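Local atomic coordinates of malonyl CoA-acyl carrier protein transacylase (Bartonella henselae, PDB entry 3QAT), a protein that probably transfers the malonyl group from malonyl-CoA to acyl carrier protein, supplying malonyl units for fatty acid biosynthesis. Residues Lys23-Thr26 with Ala31-Met34; Ala56-Leu59 with Ala63-Gln66; Val72-Ile77 with Ala104-Gly109; Ala300-Val303 with Glu307-Glu310. All coordinates share one frame; numbering follows the deposited sequence.

Contact 1 of 4, residues Lys23-Thr26 with Ala31-Met34; sequences KVLT and AARM
R33 holds the backbone carbonyl of T26 in a contact that closes the corner between two successive helices of the acyl transferase domain, 23-28 and 30-43. The guanidinium comes side-on and spends two donors on one acceptor: R33 NH2 lies 2.8 Å from T26 O, and R33 NE 3.0 Å from the same T26 O. Neither bond is straight, with N-H...O angles of 139° and 135°, as expected when two neighbouring donors converge on a single atom. The NH2 approach lies in the carbonyl plane, while NE is tilted from it. With CG anti to the backbone N, the R33 chain runs out straight and then bends about CG-CD (chi3 -40°), which swings NE and the guanidinium back onto the carbonyl. T26 packs its CB and CG2 against the R33 backbone, and its OG1 donates back to K23 O at 2.7 Å within its own helix. Beside this polar grip A32 CB sits in an apolar patch, 3.8 Å from L25 CG. A 1,2-ethanediol, probably from the crystallisation liquor, lies about 4 Å from the R33 side chain. The corner's apolar side lies on helix 62-82, where L25 meets V76 and A32 meets A75 and V79; F52 of helix 47-53 packs on K23 and T26.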
ATOM      1  N   LYS A  23      -1.698  17.292   8.326  1.00 11.67           N
ATOM      2  CA  LYS A  23      -1.350  18.654   8.781  1.00 13.48           C
ATOM      3  C   LYS A  23      -1.969  18.923  10.155  1.00 14.10           C
ATOM      4  O   LYS A  23      -1.271  19.364  11.079  1.00 14.25           O
ATOM      5  CB  LYS A  23      -1.785  19.731   7.770  1.00 13.21           C
ATOM      6  CG  LYS A  23      -1.524  21.187   8.211  1.00 16.40           C
ATOM      7  CD  LYS A  23      -0.033  21.473   8.305  1.00 19.73           C
ATOM      8  CE  LYS A  23       0.259  22.805   8.972  1.00 21.31           C
ATOM      9  NZ  LYS A  23       1.724  23.060   8.985  1.00 22.47           N
ATOM     10  N   VAL A  24      -3.262  18.634  10.287  1.00 14.73           N
ATOM     11  CA  VAL A  24      -3.939  18.830  11.585  1.00 14.78           C
ATOM     12  C   VAL A  24      -3.286  18.010  12.711  1.00 15.27           C
ATOM     13  O   VAL A  24      -3.079  18.514  13.833  1.00 15.16           O
ATOM     14  CB  VAL A  24      -5.454  18.549  11.483  1.00 15.47           C
ATOM     15  CG1 VAL A  24      -6.120  18.544  12.889  1.00 14.75           C
ATOM     16  CG2 VAL A  24      -6.092  19.593  10.559  1.00 16.40           C
ATOM     17  N   LEU A  25      -2.930  16.763  12.403  1.00 14.00           N
ATOM     18  CA  LEU A  25      -2.291  15.906  13.385  1.00 14.71           C
ATOM     19  C   LEU A  25      -0.951  16.510  13.842  1.00 14.45           C
ATOM     20  O   LEU A  25      -0.642  16.464  15.032  1.00 14.92           O
ATOM     21  CB  LEU A  25      -2.104  14.481  12.841  1.00 14.36           C
ATOM     22  CG  LEU A  25      -2.023  13.388  13.911  1.00 18.96           C
ATOM     23  CD1 LEU A  25      -3.398  13.191  14.603  1.00 18.21           C
ATOM     24  CD2 LEU A  25      -1.523  12.067  13.304  1.00 20.01           C
ATOM     25  N   THR A  26      -0.182  17.087  12.916  1.00 14.10           N
ATOM     26  CA  THR A  26       1.085  17.743  13.280  1.00 14.27           C
ATOM     27  C   THR A  26       0.898  18.969  14.171  1.00 14.70           C
ATOM     28  O   THR A  26       1.776  19.278  14.974  1.00 15.55           O
ATOM     29  CB  THR A  26       1.979  18.144  12.088  1.00 14.47           C
ATOM     30  OG1 THR A  26       1.370  19.195  11.337  1.00 16.64           O
ATOM     31  CG2 THR A  26       2.268  16.970  11.183  1.00 12.55           C
ATOM     32  N   ALA A  31       4.455  14.355  18.433  1.00 11.51           N
ATOM     33  CA  ALA A  31       4.865  13.047  17.942  1.00 11.80           C
ATOM     34  C   ALA A  31       4.609  12.990  16.439  1.00 11.27           C
ATOM     35  O   ALA A  31       5.392  12.397  15.704  1.00 11.79           O
ATOM     36  CB  ALA A  31       4.106  11.922  18.648  1.00 11.65           C
ATOM     37  N   ALA A  32       3.509  13.595  15.991  1.00 11.52           N
ATOM     38  CA  ALA A  32       3.212  13.586  14.542  1.00  9.67           C
ATOM     39  C   ALA A  32       4.117  14.554  13.799  1.00 10.94           C
ATOM     40  O   ALA A  32       4.676  14.212  12.742  1.00  9.83           O
ATOM     41  CB  ALA A  32       1.721  13.930  14.303  1.00 10.33           C
ATOM     42  N   ARG A  33       4.287  15.750  14.371  1.00 10.98           N
ATOM     43  CA  ARG A  33       5.135  16.787  13.763  1.00 11.56           C
ATOM     44  C   ARG A  33       6.555  16.261  13.517  1.00 11.14           C
ATOM     45  O   ARG A  33       7.136  16.467  12.426  1.00 10.88           O
ATOM     46  CB  ARG A  33       5.166  18.032  14.674  1.00 12.94           C
ATOM     47  CG  ARG A  33       5.893  19.252  14.118  1.00 15.84           C
ATOM     48  CD  ARG A  33       5.782  20.440  15.140  1.00 21.64           C
ATOM     49  NE  ARG A  33       4.428  20.431  15.713  1.00 25.82           N
ATOM     50  CZ  ARG A  33       4.108  20.482  17.013  1.00 27.26           C
ATOM     51  NH1 ARG A  33       5.035  20.649  17.970  1.00 26.41           N
ATOM     52  NH2 ARG A  33       2.824  20.413  17.353  1.00 26.73           N
ATOM     53  N   MET A  34       7.100  15.540  14.496  1.00 11.16           N
ATOM     54  CA  MET A  34       8.474  15.035  14.369  1.00 10.46           C
ATOM     55  C   MET A  34       8.635  13.978  13.285  1.00  9.52           C
ATOM     56  O   MET A  34       9.684  13.891  12.689  1.00  9.33           O
ATOM     57  CB  MET A  34       8.974  14.496  15.714  1.00 11.24           C
ATOM     58  CG  MET A  34       9.204  15.603  16.705  1.00 12.61           C
ATOM     59  SD  MET A  34       9.856  15.056  18.305  1.00 15.10           S
ATOM     60  CE  MET A  34       8.644  13.852  18.822  1.00 13.12           C
TER

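Contact 2 of 4, residues Ala56-Leu59 with Ala63-Gln66; sequences ADVL and ANAQ
N64 reaches across the turn between helices 56-60 and 62-82 to bond the carbonyl of V58, an Asn side chain tying a backbone carbonyl across the tight link of two consecutive helices. N64 ND2 stands 2.9 Å from V58 O, and the bond is nearly straight at the hydrogen (176°). V58 O lies in the plane of the N64 amide, yet the donor sits well above the V58 carbonyl plane, 46° out of it. Thus the bond is well directed for the amide and poorly so for the acceptor. Chi1 of -65° places N64 CG opposite its own carbonyl carbon and aims the amide at the preceding helix. V58 CG1 packs against the same nitrogen at 3.7 Å from N64 ND2. One residue further on, L59 O rests on A65 CB at 3.4 Å; A65 N is also close to L59 O, but the angle is too poor for a hydrogen bond. In the second shell, R121 donates to A63 O and its side chain touches N64, while L47 packs on N64 as well. Helix 47-53 lies against V58 and L59 through I50, L59 also meets I51, and helix 113-129 borders the 63-66 turn, where R123 bonds Q66.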
ATOM      1  N   ALA A  56      -1.838  18.857  -6.142  1.00 10.60           N
ATOM      2  CA  ALA A  56      -2.233  17.443  -6.098  1.00 10.22           C
ATOM      3  C   ALA A  56      -1.426  16.569  -7.061  1.00  9.83           C
ATOM      4  O   ALA A  56      -1.082  15.434  -6.696  1.00 10.22           O
ATOM      5  CB  ALA A  56      -3.755  17.303  -6.401  1.00 10.99           C
ATOM      6  N   ASP A  57      -1.157  17.067  -8.267  1.00 10.40           N
ATOM      7  CA  ASP A  57      -0.500  16.221  -9.271  1.00 10.02           C
ATOM      8  C   ASP A  57       0.959  15.986  -8.895  1.00 10.25           C
ATOM      9  O   ASP A  57       1.514  14.926  -9.214  1.00 11.24           O
ATOM     10  CB  ASP A  57      -0.728  16.643 -10.738  1.00 10.11           C
ATOM     11  CG  ASP A  57      -0.294  18.084 -11.060  1.00 12.63           C
ATOM     12  OD1 ASP A  57       0.190  18.822 -10.177  1.00 12.45           O
ATOM     13  OD2 ASP A  57      -0.466  18.467 -12.251  1.00 15.98           O
ATOM     14  N   VAL A  58       1.545  16.943  -8.183  1.00  9.32           N
ATOM     15  CA  VAL A  58       2.921  16.771  -7.648  1.00  9.35           C
ATOM     16  C   VAL A  58       2.947  15.787  -6.493  1.00  8.29           C
ATOM     17  O   VAL A  58       3.807  14.877  -6.446  1.00  9.72           O
ATOM     18  CB  VAL A  58       3.555  18.100  -7.258  1.00  9.82           C
ATOM     19  CG1 VAL A  58       4.939  17.898  -6.581  1.00  9.36           C
ATOM     20  CG2 VAL A  58       3.665  19.001  -8.473  1.00 11.01           C
ATOM     21  N   LEU A  59       1.997  15.913  -5.558  1.00  7.91           N
ATOM     22  CA  LEU A  59       1.895  14.930  -4.468  1.00  7.66           C
ATOM     23  C   LEU A  59       1.629  13.519  -4.981  1.00  7.47           C
ATOM     24  O   LEU A  59       2.097  12.543  -4.389  1.00  7.39           O
ATOM     25  CB  LEU A  59       0.772  15.343  -3.504  1.00  7.78           C
ATOM     26  CG  LEU A  59       0.510  14.427  -2.306  1.00  7.99           C
ATOM     27  CD1 LEU A  59       1.766  14.221  -1.444  1.00  7.16           C
ATOM     28  CD2 LEU A  59      -0.641  14.967  -1.448  1.00  9.48           C
ATOM     29  N   ALA A  63       7.060   9.046  -6.587  1.00  8.22           N
ATOM     30  CA  ALA A  63       8.248   9.367  -5.785  1.00  8.63           C
ATOM     31  C   ALA A  63       7.932  10.257  -4.589  1.00  7.76           C
ATOM     32  O   ALA A  63       8.684  10.281  -3.613  1.00  7.02           O
ATOM     33  CB  ALA A  63       9.335   9.994  -6.644  1.00  8.47           C
ATOM     34  N   ASN A  64       6.801  10.977  -4.665  1.00  7.29           N
ATOM     35  CA  ASN A  64       6.298  11.751  -3.524  1.00  7.05           C
ATOM     36  C   ASN A  64       5.258  11.015  -2.690  1.00  7.45           C
ATOM     37  O   ASN A  64       5.353  10.988  -1.449  1.00  6.95           O
ATOM     38  CB  ASN A  64       5.781  13.108  -4.008  1.00  6.02           C
ATOM     39  CG  ASN A  64       6.895  13.941  -4.570  1.00  7.88           C
ATOM     40  OD1 ASN A  64       8.064  13.801  -4.158  1.00  9.67           O
ATOM     41  ND2 ASN A  64       6.576  14.786  -5.544  1.00  8.96           N
ATOM     42  N   ALA A  65       4.278  10.418  -3.372  1.00  7.19           N
ATOM     43  CA  ALA A  65       3.170   9.771  -2.684  1.00  6.84           C
ATOM     44  C   ALA A  65       3.644   8.632  -1.778  1.00  7.00           C
ATOM     45  O   ALA A  65       3.069   8.404  -0.727  1.00  6.57           O
ATOM     46  CB  ALA A  65       2.162   9.235  -3.709  1.00  6.00           C
ATOM     47  N   GLN A  66       4.683   7.901  -2.195  1.00  6.35           N
ATOM     48  CA  GLN A  66       5.090   6.734  -1.382  1.00  6.47           C
ATOM     49  C   GLN A  66       5.678   7.166  -0.010  1.00  5.82           C
ATOM     50  O   GLN A  66       5.141   6.755   1.009  1.00  6.56           O
ATOM     51  CB  GLN A  66       6.047   5.807  -2.144  1.00  7.37           C
ATOM     52  CG  GLN A  66       5.390   5.190  -3.384  1.00  7.67           C
ATOM     53  CD  GLN A  66       6.190   4.007  -3.933  1.00  7.79           C
ATOM     54  OE1 GLN A  66       6.748   3.203  -3.167  1.00  8.31           O
ATOM     55  NE2 GLN A  66       6.231   3.875  -5.270  1.00  9.12           N
TER

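Contact 3 of 4, residues Val72-Ile77 with Ala104-Gly109; sequences VSMAVI and ALCAAG
M74 CG leaves anti to the carbonyl carbon and the bend at chi2 (-55°) brings SD to C106, whose own SG stands anti to its backbone N (chi1 -175°); the further bend at chi3 (-56°) lays M74 CE beside that thiol. The result is an apolar helix-to-helix contact between the long helix 62-82 and the last turn of helix 100-107, in the acyl transferase domain of the patatin clan. Helix 100-107 starts at the last glycine of a GxSxG sequence (G96, S98, G100) that fits the nucleophile elbow of this family, and M74 and I77 pack on its far end. The two sulfurs meet at 3.7 Å, M74 SD to C106 SG, with M74 CE equally near the thiol. M74 SD also comes 3.6 Å from A107 N. A107 CB meets both M74 SD and I77 CG1. Strand 6-11 flanks the contact, F9 touching I77 and F11 touching A107, while L113 and T116 of helix 113-129 pack on M74 and C106. Immediately after A107 the helix stops in a Schellman motif: A108 leaves helical geometry and G109, with positive phi, is the C-prime residue, its N bonding C106 O at 3.0 Å. Beside this helix end, I77 CG1 rests on A107 CB at 3.9 Å.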
ATOM      1  N   VAL A  72       2.365   9.875   6.907  1.00  6.26           N
ATOM      2  CA  VAL A  72       1.072  10.052   7.569  1.00  7.11           C
ATOM      3  C   VAL A  72       0.777   8.840   8.454  1.00  7.33           C
ATOM      4  O   VAL A  72       0.380   9.000   9.611  1.00  7.03           O
ATOM      5  CB  VAL A  72      -0.054  10.265   6.557  1.00  7.53           C
ATOM      6  CG1 VAL A  72      -1.424  10.349   7.271  1.00  9.42           C
ATOM      7  CG2 VAL A  72       0.222  11.543   5.750  1.00  8.78           C
ATOM      8  N   SER A  73       0.987   7.631   7.930  1.00  6.63           N
ATOM      9  CA  SER A  73       0.745   6.426   8.721  1.00  6.72           C
ATOM     10  C   SER A  73       1.612   6.387   9.981  1.00  7.08           C
ATOM     11  O   SER A  73       1.125   6.099  11.087  1.00  7.14           O
ATOM     12  CB  SER A  73       0.974   5.151   7.899  1.00  6.88           C
ATOM     13  OG  SER A  73      -0.058   4.936   6.957  1.00  6.56           O
ATOM     14  N   MET A  74       2.891   6.691   9.806  1.00  7.10           N
ATOM     15  CA  MET A  74       3.819   6.650  10.969  1.00  8.11           C
ATOM     16  C   MET A  74       3.540   7.767  11.976  1.00  8.39           C
ATOM     17  O   MET A  74       3.725   7.569  13.175  1.00  8.95           O
ATOM     18  CB  MET A  74       5.280   6.664  10.502  1.00  8.44           C
ATOM     19  CG  MET A  74       5.722   5.299   9.958  1.00 10.49           C
ATOM     20  SD  MET A  74       5.468   3.906  11.113  1.00 11.03           S
ATOM     21  CE  MET A  74       6.378   4.463  12.559  1.00 12.90           C
ATOM     22  N   ALA A  75       3.053   8.925  11.511  1.00  8.14           N
ATOM     23  CA  ALA A  75       2.624   9.976  12.462  1.00  9.35           C
ATOM     24  C   ALA A  75       1.484   9.430  13.346  1.00  9.69           C
ATOM     25  O   ALA A  75       1.511   9.589  14.575  1.00  9.62           O
ATOM     26  CB  ALA A  75       2.151  11.232  11.717  1.00  8.77           C
ATOM     27  N   VAL A  76       0.497   8.782  12.736  1.00  9.27           N
ATOM     28  CA  VAL A  76      -0.577   8.150  13.522  1.00  9.50           C
ATOM     29  C   VAL A  76      -0.014   7.113  14.511  1.00 10.13           C
ATOM     30  O   VAL A  76      -0.385   7.133  15.706  1.00 10.39           O
ATOM     31  CB  VAL A  76      -1.642   7.519  12.622  1.00  9.09           C
ATOM     32  CG1 VAL A  76      -2.652   6.698  13.468  1.00  8.89           C
ATOM     33  CG2 VAL A  76      -2.356   8.599  11.834  1.00  9.92           C
ATOM     34  N   ILE A  77       0.887   6.237  14.050  1.00  9.50           N
ATOM     35  CA  ILE A  77       1.478   5.221  14.937  1.00 10.06           C
ATOM     36  C   ILE A  77       2.174   5.884  16.130  1.00 10.72           C
ATOM     37  O   ILE A  77       2.008   5.450  17.289  1.00 11.12           O
ATOM     38  CB  ILE A  77       2.462   4.267  14.190  1.00  9.65           C
ATOM     39  CG1 ILE A  77       1.723   3.383  13.155  1.00 10.02           C
ATOM     40  CG2 ILE A  77       3.294   3.402  15.204  1.00 11.57           C
ATOM     41  CD1 ILE A  77       0.744   2.309  13.766  1.00 11.72           C
ATOM     42  N   ALA A 104       3.960  -0.633   7.245  1.00  7.85           N
ATOM     43  CA  ALA A 104       3.683  -1.726   8.197  1.00  7.78           C
ATOM     44  C   ALA A 104       4.979  -2.212   8.862  1.00  7.90           C
ATOM     45  O   ALA A 104       5.041  -2.393  10.086  1.00  8.63           O
ATOM     46  CB  ALA A 104       2.998  -2.844   7.454  1.00  7.89           C
ATOM     47  N   LEU A 105       6.017  -2.399   8.057  1.00  7.42           N
ATOM     48  CA  LEU A 105       7.300  -2.853   8.585  1.00  8.18           C
ATOM     49  C   LEU A 105       7.954  -1.800   9.477  1.00  8.54           C
ATOM     50  O   LEU A 105       8.554  -2.142  10.478  1.00 10.75           O
ATOM     51  CB  LEU A 105       8.226  -3.325   7.456  1.00  7.90           C
ATOM     52  CG  LEU A 105       7.802  -4.637   6.764  1.00  7.83           C
ATOM     53  CD1 LEU A 105       8.577  -4.881   5.474  1.00  8.28           C
ATOM     54  CD2 LEU A 105       7.979  -5.860   7.727  1.00 10.42           C
ATOM     55  N   CYS A 106       7.826  -0.514   9.135  1.00  8.49           N
ATOM     56  CA  CYS A 106       8.343   0.513  10.011  1.00  8.78           C
ATOM     57  C   CYS A 106       7.577   0.506  11.356  1.00  9.12           C
ATOM     58  O   CYS A 106       8.174   0.619  12.439  1.00  9.78           O
ATOM     59  CB  CYS A 106       8.255   1.881   9.294  1.00  7.60           C
ATOM     60  SG  CYS A 106       9.017   3.239  10.247  1.00 10.29           S
ATOM     61  N   ALA A 107       6.258   0.351  11.285  1.00  8.84           N
ATOM     62  CA  ALA A 107       5.438   0.350  12.504  1.00  9.41           C
ATOM     63  C   ALA A 107       5.793  -0.852  13.377  1.00 10.63           C
ATOM     64  O   ALA A 107       5.714  -0.774  14.607  1.00 12.27           O
ATOM     65  CB  ALA A 107       3.969   0.308  12.145  1.00  9.03           C
ATOM     66  N   ALA A 108       6.205  -1.937  12.733  1.00 11.10           N
ATOM     67  CA  ALA A 108       6.591  -3.163  13.453  1.00 11.34           C
ATOM     68  C   ALA A 108       8.093  -3.192  13.804  1.00 11.87           C
ATOM     69  O   ALA A 108       8.613  -4.207  14.310  1.00 12.21           O
ATOM     70  CB  ALA A 108       6.162  -4.397  12.630  1.00 12.57           C
ATOM     71  N   GLY A 109       8.787  -2.072  13.568  1.00 10.78           N
ATOM     72  CA  GLY A 109      10.187  -1.926  13.954  1.00 12.64           C
ATOM     73  C   GLY A 109      11.254  -2.544  13.067  1.00 12.72           C
ATOM     74  O   GLY A 109      12.420  -2.579  13.460  1.00 13.29           O
TER

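Contact 4 of 4, residues Ala300-Val303 with Glu307-Glu310; sequences ALTV and EEIE
E308 stretches from the first turn of helix 306-316 back over the end of strand 299-303, and each of its atoms finds something on T302 or near it. Its CB lies 3.3 Å from T302 O and also passes close to the CA of V303. CG follows over the same carbonyl, 3.4 Å from T302 O. CG lies opposite the E308 carbonyl carbon, and with chi2 at 175° the extended chain keeps alongside the T302 carbonyl, CD coming 3.2 Å from T302 O, and puts OE2 at the threonine hydroxyl. There the carboxylate divides its work. OE2 accepts from T302 OG1 at 2.7 Å, the hydroxyl approaching from above the carboxylate plane, 53° out of it. OE1 accepts from G304 N, in the link between strand and helix. Both bonds hold the rotation of the carboxylate, and the same helical turn is tied down again where E308 N bonds T305 OG1. The T302 carbonyl is not left to the carbon atoms alone: a water donates to T302 O and to E308 O, each at 2.9 Å, bridging strand and helix by their backbones. The buried part of the contact is apolar. V303 CG1 touches I309 CG1 at 3.8 Å, the two side chains crossing at about a right angle. Strand 299-303 is an outer strand of the four-stranded parallel sheet and pairs with strand 275-281; F279 and I281 lie on V303, while V76, V79 and M80 of helix 62-82 cover V303 and I309.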
ATOM      1  N   ALA A 300     -14.449  -2.667  10.656  1.00 15.07           N
ATOM      2  CA  ALA A 300     -13.367  -1.991   9.927  1.00 14.31           C
ATOM      3  C   ALA A 300     -13.421  -0.499  10.288  1.00 13.85           C
ATOM      4  O   ALA A 300     -14.461   0.164  10.114  1.00 14.62           O
ATOM      5  CB  ALA A 300     -13.544  -2.194   8.456  1.00 14.05           C
ATOM      6  N   LEU A 301     -12.300   0.022  10.787  1.00 13.15           N
ATOM      7  CA  LEU A 301     -12.257   1.373  11.334  1.00 12.93           C
ATOM      8  C   LEU A 301     -11.082   2.135  10.778  1.00 11.77           C
ATOM      9  O   LEU A 301      -9.987   1.589  10.673  1.00 11.95           O
ATOM     10  CB  LEU A 301     -12.147   1.347  12.873  1.00 14.29           C
ATOM     11  CG  LEU A 301     -13.303   0.665  13.631  1.00 16.68           C
ATOM     12  CD1 LEU A 301     -12.995   0.648  15.101  1.00 19.82           C
ATOM     13  CD2 LEU A 301     -14.625   1.380  13.358  1.00 21.52           C
ATOM     14  N   THR A 302     -11.323   3.398  10.443  1.00 11.30           N
ATOM     15  CA  THR A 302     -10.248   4.295  10.005  1.00 10.86           C
ATOM     16  C   THR A 302      -9.560   4.951  11.218  1.00 10.67           C
ATOM     17  O   THR A 302     -10.206   5.295  12.213  1.00 11.49           O
ATOM     18  CB  THR A 302     -10.759   5.380   9.033  1.00 10.64           C
ATOM     19  OG1 THR A 302     -11.958   5.990   9.537  1.00 12.32           O
ATOM     20  CG2 THR A 302     -11.060   4.775   7.663  1.00 11.57           C
ATOM     21  N   VAL A 303      -8.250   5.156  11.112  1.00 10.85           N
ATOM     22  CA  VAL A 303      -7.471   5.850  12.161  1.00 10.74           C
ATOM     23  C   VAL A 303      -6.581   6.938  11.549  1.00 10.81           C
ATOM     24  O   VAL A 303      -5.418   6.682  11.187  1.00 10.03           O
ATOM     25  CB  VAL A 303      -6.603   4.864  12.978  1.00 10.50           C
ATOM     26  CG1 VAL A 303      -6.145   5.519  14.253  1.00 11.95           C
ATOM     27  CG2 VAL A 303      -7.396   3.579  13.313  1.00 11.73           C
ATOM     28  N   GLU A 307      -9.638  11.999  17.121  1.00 16.31           N
ATOM     29  CA  GLU A 307     -10.853  11.333  17.578  1.00 16.20           C
ATOM     30  C   GLU A 307     -10.788   9.833  17.270  1.00 15.56           C
ATOM     31  O   GLU A 307     -11.095   8.988  18.123  1.00 16.01           O
ATOM     32  CB  GLU A 307     -12.089  11.962  16.897  1.00 17.37           C
ATOM     33  CG  GLU A 307     -12.383  13.427  17.281  1.00 22.89           C
ATOM     34  CD  GLU A 307     -11.329  14.476  16.864  1.00 27.69           C
ATOM     35  OE1 GLU A 307     -10.631  14.311  15.821  1.00 24.37           O
ATOM     36  OE2 GLU A 307     -11.196  15.490  17.611  1.00 29.71           O
ATOM     37  N   GLU A 308     -10.379   9.507  16.046  1.00 13.92           N
ATOM     38  CA  GLU A 308     -10.253   8.115  15.646  1.00 13.01           C
ATOM     39  C   GLU A 308      -9.132   7.405  16.379  1.00 13.10           C
ATOM     40  O   GLU A 308      -9.240   6.218  16.663  1.00 13.88           O
ATOM     41  CB  GLU A 308     -10.024   8.015  14.121  1.00 11.27           C
ATOM     42  CG  GLU A 308     -11.290   8.340  13.334  1.00 12.69           C
ATOM     43  CD  GLU A 308     -11.055   8.375  11.838  1.00 14.06           C
ATOM     44  OE1 GLU A 308      -9.894   8.629  11.427  1.00 13.04           O
ATOM     45  OE2 GLU A 308     -12.034   8.159  11.073  1.00 14.36           O
ATOM     46  N   ILE A 309      -8.048   8.122  16.664  1.00 12.82           N
ATOM     47  CA  ILE A 309      -6.982   7.559  17.499  1.00 13.61           C
ATOM     48  C   ILE A 309      -7.527   7.187  18.892  1.00 14.39           C
ATOM     49  O   ILE A 309      -7.316   6.067  19.368  1.00 15.00           O
ATOM     50  CB  ILE A 309      -5.770   8.517  17.599  1.00 13.33           C
ATOM     51  CG1 ILE A 309      -4.994   8.503  16.271  1.00 12.87           C
ATOM     52  CG2 ILE A 309      -4.867   8.135  18.782  1.00 14.68           C
ATOM     53  CD1 ILE A 309      -4.113   9.739  16.083  1.00 13.27           C
ATOM     54  N   GLU A 310      -8.254   8.099  19.511  1.00 16.59           N
ATOM     55  CA  GLU A 310      -8.864   7.820  20.823  1.00 18.61           C
ATOM     56  C   GLU A 310      -9.777   6.587  20.775  1.00 18.28           C
ATOM     57  O   GLU A 310      -9.679   5.718  21.648  1.00 18.78           O
ATOM     58  CB  GLU A 310      -9.605   9.056  21.385  1.00 19.49           C
ATOM     59  CG  GLU A 310      -8.710  10.256  21.731  1.00 25.06           C
ATOM     60  CD  GLU A 310      -7.718   9.984  22.857  1.00 31.59           C
ATOM     61  OE1 GLU A 310      -7.919   9.031  23.647  1.00 35.60           O
ATOM     62  OE2 GLU A 310      -6.732  10.744  22.965  1.00 35.34           O
TER
HETATM   63  O   HOH W   1     -10.749   4.415  14.949  1.00 10.90           O

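Contacts 1, 3 and 4 touch one another around the middle and later turns of helix 62-82, whereas contact 2 sits near its start, 19 Å from contacts 1 and 3 and 25 Å from contact 4, centre to centre. A32 CB of contact 1 meets A75 CB of contact 3 at 3.8 Å. L25 CD1 of contact 1 packs on I309 CD1 of contact 4, also at 3.8 Å. V76 CG1 of contact 3 lies 3.6 Å from V303 O of contact 4, which joins edge strand 299-303 to helix 306-316. Contact 3 uses the helix that starts at G100 of the likely nucleophile elbow; contact 2 borders that elbow through Q66 on L99.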